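Local coordinates for F21M12.9 protein (Arabidopsis thaliana, PDB 3ADG), which binds double-stranded RNA and, through domains such as this first dsRNA-binding domain, helps DICER-LIKE 1 cut microRNA precursors accurately in the plant nucleus, at residues Q37-L42 with R46-P51; V4-L9 with P21-V26; P51-R56 with E60-E65. All blocks are in the same frame, centred on the assembly; numbering follows the deposited sequence.

Overall arrangement
All three contacts belong to a single alpha-beta-beta-beta-alpha dsRNA-binding domain, and they follow one another along the chain in the order contact 2, contact 1, contact 3. Contact 2 sets helix 5-15 against the first strand, 22-28; contact 1 is the hairpin of strands 35-42 and 45-48; contact 3 brings the chain from that hairpin into helix 56-71. Their centres lie about 8 to 9 Å apart. Contacts 1 and 2 meet in the sheet, where 22-28 and 35-42 are neighbours, contacts 1 and 3 share Pro51, and contacts 2 and 3 are joined by the Lys6–Glu60 salt bridge. The result is one compact RNA-binding unit.

Contact 1 of 3, residues Q37-L42 with R46-P51; sequences QSTVIL and RYNSLP
Val40 and Tyr47 form the hydrogen-bonded pair of this antiparallel ladder: Val40 N reaches Tyr47 O at 2.9 Å and Tyr47 N returns to Val40 O at 2.8 Å. Thr39–Asn48 and Ile41–Arg46 are the non-hydrogen-bonded pairs. Past Asn48 the second strand gives way to loop, yet Ser49 N still bonds to Ser38 O. The answering bond is made by a side chain: Ser38 N donates to Ser49 OG at 2.8 Å, almost straight at 175°. Ser49 OG, placed between its own backbone N and carbonyl carbon (chi1 77°), donates in turn to Leu50 O.

Gln37 adds a further polar link. Its chain bends at chi2, bringing NE2 to Ser49 O at 3.1 Å, with the acceptor lying in the amide plane. Shortened to an alanine, this residue is likely to leave Ser49 O without its amide donor and to strip the CG packing from Ser49 OG.

On the face carrying Thr39 and Ile41, Arg46 bends at chi3 and lays its guanidinium over Thr39 CG2, 3.5 Å from NH2, while Ile41 CG1 runs alongside the arginine chain. NH2 also makes a salt bridge to Glu24. On the other face Val40 CG1 packs against Tyr47 CB at 3.8 Å, and a water in the plane of the Tyr47 ring joins its OH to Leu42 O. Val40 also touches Leu9, and Tyr47 touches Ala67, so this face is the one covered by helices: the two strands are the second beta hairpin of the dsRBD sheet.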
# COMPACT_ATOMS: atom_id res chain seq x y z
N GLN A 37 -6.41 3.06 6.18
CA GLN A 37 -5.96 3.62 4.93
C GLN A 37 -4.46 3.45 4.98
O GLN A 37 -3.87 3.51 6.08
CB GLN A 37 -6.34 5.10 4.86
CG GLN A 37 -6.24 5.70 3.44
CD GLN A 37 -4.89 6.38 3.12
OE1 GLN A 37 -4.16 6.83 4.02
NE2 GLN A 37 -4.60 6.50 1.83
N SER A 38 -3.84 3.26 3.84
CA SER A 38 -2.38 3.11 3.83
C SER A 38 -1.76 3.93 2.71
O SER A 38 -2.36 4.14 1.66
CB SER A 38 -1.99 1.62 3.70
OG SER A 38 -0.59 1.49 3.60
N THR A 39 -0.53 4.37 2.95
CA THR A 39 0.28 5.00 1.94
C THR A 39 1.49 4.11 1.83
O THR A 39 2.07 3.74 2.86
CB THR A 39 0.74 6.43 2.34
OG1 THR A 39 -0.41 7.25 2.56
CG2 THR A 39 1.62 7.07 1.22
N VAL A 40 1.80 3.72 0.60
CA VAL A 40 3.05 3.02 0.28
C VAL A 40 4.02 4.03 -0.29
O VAL A 40 3.65 4.87 -1.14
CB VAL A 40 2.88 1.74 -0.64
CG1 VAL A 40 2.42 2.10 -2.04
CG2 VAL A 40 4.20 0.92 -0.70
N ILE A 41 5.27 3.93 0.16
CA ILE A 41 6.33 4.80 -0.28
C ILE A 41 7.41 3.97 -0.99
O ILE A 41 8.00 3.05 -0.40
CB ILE A 41 6.91 5.62 0.89
CG1 ILE A 41 5.78 6.39 1.60
CG2 ILE A 41 7.98 6.58 0.38
CD1 ILE A 41 5.28 5.74 2.94
N LEU A 42 7.63 4.32 -2.25
CA LEU A 42 8.60 3.62 -3.11
C LEU A 42 9.39 4.64 -3.92
O LEU A 42 8.81 5.51 -4.58
CB LEU A 42 7.88 2.62 -4.04
CG LEU A 42 8.79 1.88 -5.04
CD1 LEU A 42 9.80 0.94 -4.33
CD2 LEU A 42 7.96 1.17 -6.12
N ARG A 46 4.91 8.62 -3.10
CA ARG A 46 3.84 8.20 -2.18
C ARG A 46 2.56 7.82 -2.93
O ARG A 46 2.03 8.60 -3.71
CB ARG A 46 3.51 9.30 -1.18
CG ARG A 46 4.70 9.74 -0.31
CD ARG A 46 4.36 10.92 0.62
NE ARG A 46 3.17 10.67 1.46
CZ ARG A 46 3.23 10.06 2.63
NH1 ARG A 46 4.40 9.61 3.09
NH2 ARG A 46 2.12 9.87 3.32
N TYR A 47 2.03 6.63 -2.66
CA TYR A 47 0.80 6.19 -3.35
C TYR A 47 -0.19 5.82 -2.29
O TYR A 47 0.15 5.07 -1.38
CB TYR A 47 1.07 4.96 -4.20
CG TYR A 47 2.22 5.08 -5.18
CD1 TYR A 47 3.51 4.73 -4.80
CD2 TYR A 47 2.02 5.56 -6.48
CE1 TYR A 47 4.57 4.83 -5.70
CE2 TYR A 47 3.06 5.64 -7.40
CZ TYR A 47 4.34 5.29 -6.99
OH TYR A 47 5.38 5.36 -7.86
N ASN A 48 -1.42 6.31 -2.43
CA ASN A 48 -2.40 6.15 -1.38
C ASN A 48 -3.44 5.10 -1.72
O ASN A 48 -3.94 5.04 -2.83
CB ASN A 48 -3.04 7.50 -1.09
CG ASN A 48 -2.08 8.44 -0.38
OD1 ASN A 48 -1.40 9.27 -1.00
ND2 ASN A 48 -1.96 8.25 0.91
N SER A 49 -3.72 4.24 -0.75
CA SER A 49 -4.87 3.32 -0.85
C SER A 49 -6.21 4.05 -0.84
O SER A 49 -6.35 5.25 -0.45
CB SER A 49 -4.85 2.35 0.34
OG SER A 49 -5.33 3.02 1.51
N LEU A 50 -7.24 3.29 -1.22
CA LEU A 50 -8.62 3.64 -0.91
C LEU A 50 -8.85 3.75 0.61
O LEU A 50 -8.10 3.13 1.39
CB LEU A 50 -9.55 2.60 -1.51
CG LEU A 50 -9.74 2.70 -3.04
CD1 LEU A 50 -10.79 1.69 -3.47
CD2 LEU A 50 -10.11 4.13 -3.47
N PRO A 51 -9.86 4.52 1.05
CA PRO A 51 -10.11 4.57 2.50
C PRO A 51 -11.00 3.42 2.93
O PRO A 51 -11.57 2.66 2.08
CB PRO A 51 -10.90 5.89 2.65
CG PRO A 51 -11.75 5.92 1.41
CD PRO A 51 -10.82 5.36 0.30
O HOH W 1 8.05 4.51 -6.97

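Contact 2 of 3, residues V4-L9 with P21-V26; sequences VFKSRL and PVYEIV
Pro21 and Tyr23 meet Leu9 and Lys6 where the first helix of the dsRNA-binding fold packs on the first strand of its sheet. Pro21, just ahead of the strand, has its CB directed at the helix, and the ring meets Leu9. Its CG lies 3.7 Å from Leu9 CG, and the same ring atom also touches Leu9 CD2. The two side chains come from opposite sides and overlap alongside. A chi1 of -170°, with CG opposite the backbone N, sends the isobutyl group of Leu9 out to the proline CG. Pro21 also lies on Gln10 and Ala13 of the same helix and on Val40 of the next strand, so it fills the corner between helix 5-15 and the sheet.

Two residues on, Tyr23 points the same way and reaches farther. Lys6 crosses one face of its ring: CE stands 4.2 Å from the ring centroid, 23° off the normal, a CH-pi contact offset toward the rim. The ammonium is farther out, and any cation-pi attraction from NZ is weak at most. Its main partner is the carboxylate of Glu60, which the lysine reaches after a bend at chi3 (82°). The methylene CE thus lies on the tyrosine face while the charged end goes on to helix 56-71.

At the end of the ring, Tyr23 OH sits among carbon atoms, 3.5 Å from Lys6 CG and 3.8 Å from Leu9 CD2. It is hydrogen-bonded to a water lying in the ring plane. That single molecule is 2.7 Å from Tyr23 OH and donates a hydrogen bond to Lys6 O at 2.8 Å.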
# COMPACT_ATOMS: atom_id res chain seq x y z
N VAL A 4 -2.21 -10.36 -3.97
CA VAL A 4 -0.85 -10.39 -4.50
C VAL A 4 -0.14 -9.04 -4.80
O VAL A 4 0.99 -9.05 -5.28
CB VAL A 4 -0.74 -11.42 -5.71
CG1 VAL A 4 -1.55 -10.94 -6.92
CG2 VAL A 4 0.71 -11.72 -6.10
N PHE A 5 -0.76 -7.90 -4.49
CA PHE A 5 -0.20 -6.61 -4.88
C PHE A 5 1.11 -6.29 -4.13
O PHE A 5 2.09 -5.87 -4.76
CB PHE A 5 -1.23 -5.50 -4.73
CG PHE A 5 -2.50 -5.75 -5.50
CD1 PHE A 5 -3.70 -5.89 -4.82
CD2 PHE A 5 -2.47 -5.86 -6.91
CE1 PHE A 5 -4.92 -6.13 -5.54
CE2 PHE A 5 -3.67 -6.12 -7.64
CZ PHE A 5 -4.88 -6.25 -6.95
N LYS A 6 1.15 -6.56 -2.82
CA LYS A 6 2.38 -6.25 -2.05
C LYS A 6 3.59 -7.02 -2.60
O LYS A 6 4.62 -6.42 -2.85
CB LYS A 6 2.23 -6.53 -0.56
CG LYS A 6 1.26 -5.56 0.16
CD LYS A 6 1.08 -5.98 1.63
CE LYS A 6 2.21 -5.51 2.56
NZ LYS A 6 1.92 -5.97 4.01
N SER A 7 3.44 -8.32 -2.79
CA SER A 7 4.55 -9.10 -3.35
C SER A 7 4.96 -8.62 -4.78
O SER A 7 6.17 -8.56 -5.09
CB SER A 7 4.29 -10.61 -3.27
OG SER A 7 3.11 -10.96 -3.95
N ARG A 8 3.99 -8.24 -5.62
CA ARG A 8 4.32 -7.79 -7.00
C ARG A 8 5.10 -6.48 -6.95
O ARG A 8 6.00 -6.23 -7.76
CB ARG A 8 3.05 -7.60 -7.83
CG ARG A 8 2.41 -8.89 -8.25
CD ARG A 8 1.25 -8.57 -9.17
NE ARG A 8 0.47 -9.76 -9.48
CZ ARG A 8 -0.82 -9.70 -9.80
NH1 ARG A 8 -1.41 -8.50 -9.88
NH2 ARG A 8 -1.49 -10.82 -10.06
N LEU A 9 4.77 -5.64 -5.97
CA LEU A 9 5.45 -4.35 -5.84
C LEU A 9 6.86 -4.59 -5.31
O LEU A 9 7.81 -3.95 -5.75
CB LEU A 9 4.68 -3.41 -4.92
CG LEU A 9 5.15 -1.96 -4.91
CD1 LEU A 9 4.93 -1.35 -6.27
CD2 LEU A 9 4.38 -1.20 -3.81
N PRO A 21 9.40 -1.41 -0.64
CA PRO A 21 8.34 -0.43 -0.35
C PRO A 21 8.05 -0.45 1.13
O PRO A 21 8.03 -1.52 1.74
CB PRO A 21 7.11 -0.97 -1.11
CG PRO A 21 7.65 -1.84 -2.20
CD PRO A 21 8.99 -2.38 -1.68
N VAL A 22 7.87 0.74 1.71
CA VAL A 22 7.42 0.84 3.09
C VAL A 22 5.96 1.35 3.14
O VAL A 22 5.55 2.14 2.32
CB VAL A 22 8.34 1.74 3.94
CG1 VAL A 22 8.26 3.22 3.55
CG2 VAL A 22 7.94 1.62 5.37
N TYR A 23 5.24 0.92 4.17
CA TYR A 23 3.85 1.22 4.34
C TYR A 23 3.61 2.06 5.59
O TYR A 23 4.06 1.70 6.69
CB TYR A 23 3.03 -0.08 4.39
CG TYR A 23 3.10 -0.84 3.11
CD1 TYR A 23 4.19 -1.66 2.83
CD2 TYR A 23 2.09 -0.68 2.13
CE1 TYR A 23 4.26 -2.36 1.60
CE2 TYR A 23 2.15 -1.37 0.92
CZ TYR A 23 3.26 -2.18 0.66
OH TYR A 23 3.36 -2.84 -0.55
N GLU A 24 2.91 3.18 5.42
CA GLU A 24 2.34 3.90 6.55
C GLU A 24 0.89 3.41 6.69
O GLU A 24 0.18 3.26 5.68
CB GLU A 24 2.37 5.40 6.30
CG GLU A 24 3.73 6.06 6.33
CD GLU A 24 3.68 7.48 5.78
OE1 GLU A 24 4.73 8.09 5.63
OE2 GLU A 24 2.55 7.95 5.48
N ILE A 25 0.49 3.10 7.92
CA ILE A 25 -0.87 2.64 8.24
C ILE A 25 -1.56 3.75 9.05
O ILE A 25 -1.05 4.17 10.09
CB ILE A 25 -0.85 1.31 9.08
CG1 ILE A 25 -0.08 0.19 8.34
CG2 ILE A 25 -2.25 0.88 9.47
CD1 ILE A 25 0.35 -0.99 9.22
N VAL A 26 -2.71 4.21 8.57
CA VAL A 26 -3.55 5.16 9.30
C VAL A 26 -4.84 4.47 9.81
O VAL A 26 -5.54 3.78 9.06
CB VAL A 26 -3.88 6.44 8.46
CG1 VAL A 26 -4.96 7.31 9.15
CG2 VAL A 26 -2.61 7.26 8.27
O HOH W 2 5.49 -4.43 -1.15

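Contact 3 of 3, residues P51-R56 with E60-E65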
# COMPACT_ATOMS: atom_id res chain seq x y z
N PRO A 51 -9.86 4.52 1.05
CA PRO A 51 -10.11 4.57 2.50
C PRO A 51 -11.00 3.42 2.93
O PRO A 51 -11.57 2.66 2.08
CB PRO A 51 -10.90 5.89 2.65
CG PRO A 51 -11.75 5.92 1.41
CD PRO A 51 -10.82 5.36 0.30
N GLY A 52 -11.18 3.28 4.24
CA GLY A 52 -12.29 2.49 4.76
C GLY A 52 -12.10 0.99 4.84
O GLY A 52 -13.06 0.24 4.90
N PHE A 53 -10.85 0.54 4.80
CA PHE A 53 -10.59 -0.88 5.00
C PHE A 53 -10.74 -1.30 6.47
O PHE A 53 -10.65 -0.45 7.38
CB PHE A 53 -9.22 -1.27 4.42
CG PHE A 53 -9.18 -1.20 2.93
CD1 PHE A 53 -8.60 -0.10 2.31
CD2 PHE A 53 -9.85 -2.16 2.14
CE1 PHE A 53 -8.59 0.03 0.92
CE2 PHE A 53 -9.84 -2.05 0.75
CZ PHE A 53 -9.19 -0.94 0.14
N PHE A 54 -10.97 -2.59 6.69
CA PHE A 54 -11.22 -3.10 8.06
C PHE A 54 -9.96 -3.62 8.76
O PHE A 54 -10.00 -3.96 9.96
CB PHE A 54 -12.31 -4.18 8.06
CG PHE A 54 -13.64 -3.74 7.46
CD1 PHE A 54 -14.45 -4.67 6.78
CD2 PHE A 54 -14.08 -2.43 7.57
CE1 PHE A 54 -15.70 -4.29 6.23
CE2 PHE A 54 -15.31 -2.03 7.02
CZ PHE A 54 -16.14 -2.97 6.34
N ASN A 55 -8.86 -3.67 8.02
CA ASN A 55 -7.59 -4.08 8.58
C ASN A 55 -6.40 -3.51 7.79
O ASN A 55 -6.54 -3.07 6.63
CB ASN A 55 -7.54 -5.61 8.72
CG ASN A 55 -7.71 -6.30 7.38
OD1 ASN A 55 -6.78 -6.33 6.56
ND2 ASN A 55 -8.92 -6.79 7.12
N ARG A 56 -5.22 -3.52 8.43
CA ARG A 56 -4.05 -2.89 7.83
C ARG A 56 -3.66 -3.61 6.52
O ARG A 56 -3.35 -2.96 5.53
CB ARG A 56 -2.89 -2.83 8.83
CG ARG A 56 -2.40 -4.17 9.30
CD ARG A 56 -1.18 -4.59 8.52
NE ARG A 56 -0.40 -5.60 9.22
CZ ARG A 56 0.69 -6.19 8.74
NH1 ARG A 56 1.15 -5.89 7.52
NH2 ARG A 56 1.29 -7.11 9.48
N GLU A 60 -2.95 -1.91 2.90
CA GLU A 60 -1.61 -1.99 2.31
C GLU A 60 -1.72 -2.59 0.90
O GLU A 60 -1.11 -2.06 -0.04
CB GLU A 60 -0.69 -2.82 3.20
CG GLU A 60 -0.40 -2.10 4.52
CD GLU A 60 0.46 -2.95 5.47
OE1 GLU A 60 0.52 -4.18 5.27
OE2 GLU A 60 1.09 -2.38 6.38
N GLN A 61 -2.51 -3.65 0.77
CA GLN A 61 -2.72 -4.25 -0.54
C GLN A 61 -3.30 -3.23 -1.53
O GLN A 61 -2.93 -3.23 -2.70
CB GLN A 61 -3.59 -5.48 -0.47
CG GLN A 61 -2.89 -6.62 0.23
CD GLN A 61 -1.81 -7.31 -0.62
OE1 GLN A 61 -1.60 -6.98 -1.81
NE2 GLN A 61 -1.13 -8.30 0.01
N SER A 62 -4.23 -2.40 -1.06
CA SER A 62 -4.87 -1.38 -1.92
C SER A 62 -3.82 -0.32 -2.37
O SER A 62 -3.79 0.06 -3.55
CB SER A 62 -6.05 -0.75 -1.17
OG SER A 62 -6.59 0.38 -1.89
N ALA A 63 -2.98 0.11 -1.43
CA ALA A 63 -1.89 1.06 -1.71
C ALA A 63 -0.96 0.46 -2.79
O ALA A 63 -0.57 1.18 -3.73
CB ALA A 63 -1.09 1.38 -0.43
N ALA A 64 -0.60 -0.83 -2.63
CA ALA A 64 0.31 -1.52 -3.57
C ALA A 64 -0.34 -1.59 -4.95
O ALA A 64 0.32 -1.32 -5.96
CB ALA A 64 0.68 -2.90 -3.05
N GLU A 65 -1.65 -1.86 -4.99
CA GLU A 65 -2.38 -1.88 -6.25
C GLU A 65 -2.27 -0.53 -6.97
O GLU A 65 -2.00 -0.47 -8.18
CB GLU A 65 -3.85 -2.20 -6.02
CG GLU A 65 -4.62 -2.17 -7.37
CD GLU A 65 -6.10 -2.43 -7.26
OE1 GLU A 65 -6.76 -2.44 -8.32
OE2 GLU A 65 -6.57 -2.69 -6.14
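Glu60 OE1 is held between two cations, Arg56 NH1 of its own helix and Lys6 NZ of helix 5-15. The Arg56 NH1 to Glu60 OE1 salt bridge measures 2.9 Å. With chi1 at 62°, CG of Arg56 is tucked over its own main chain, flanked by N and C, and a bend at chi2 then swings the guanidinium round so that its edge meets the glutamate. OE1 lies in the guanidinium plane, and NH1 comes to it from the syn side, somewhat out of the carboxylate plane. The two flat groups are steeply turned, 73° between planes, so one nitrogen does the gripping. Two positive groups close together probably favour the charged carboxylate here. One turn apart, the same residues share the routine helical bond, Glu60 N to Arg56 O at 2.9 Å.

Farther back in the loop, Phe53 follows Gly52 in a G1 beta bulge facing Phe36. The far end of the ring, CE1 and CZ, touches Ser62, with CE1 3.4 Å from Ser62 CB. Ser62 OG, meanwhile, is hydrogen-bonded to Leu50 N. Asn55, at the N-cap, bonds through OD1 to Ala58 N and so closes the first turn.

Helix 56-71 thus starts beside strand 22-28, where Ile25 touches Arg56 and Glu60. Farther along, Ala63 rests on Ser38 and Val40 of strand 35-42, and Ala64 meets Phe5 and Leu9 of helix 5-15.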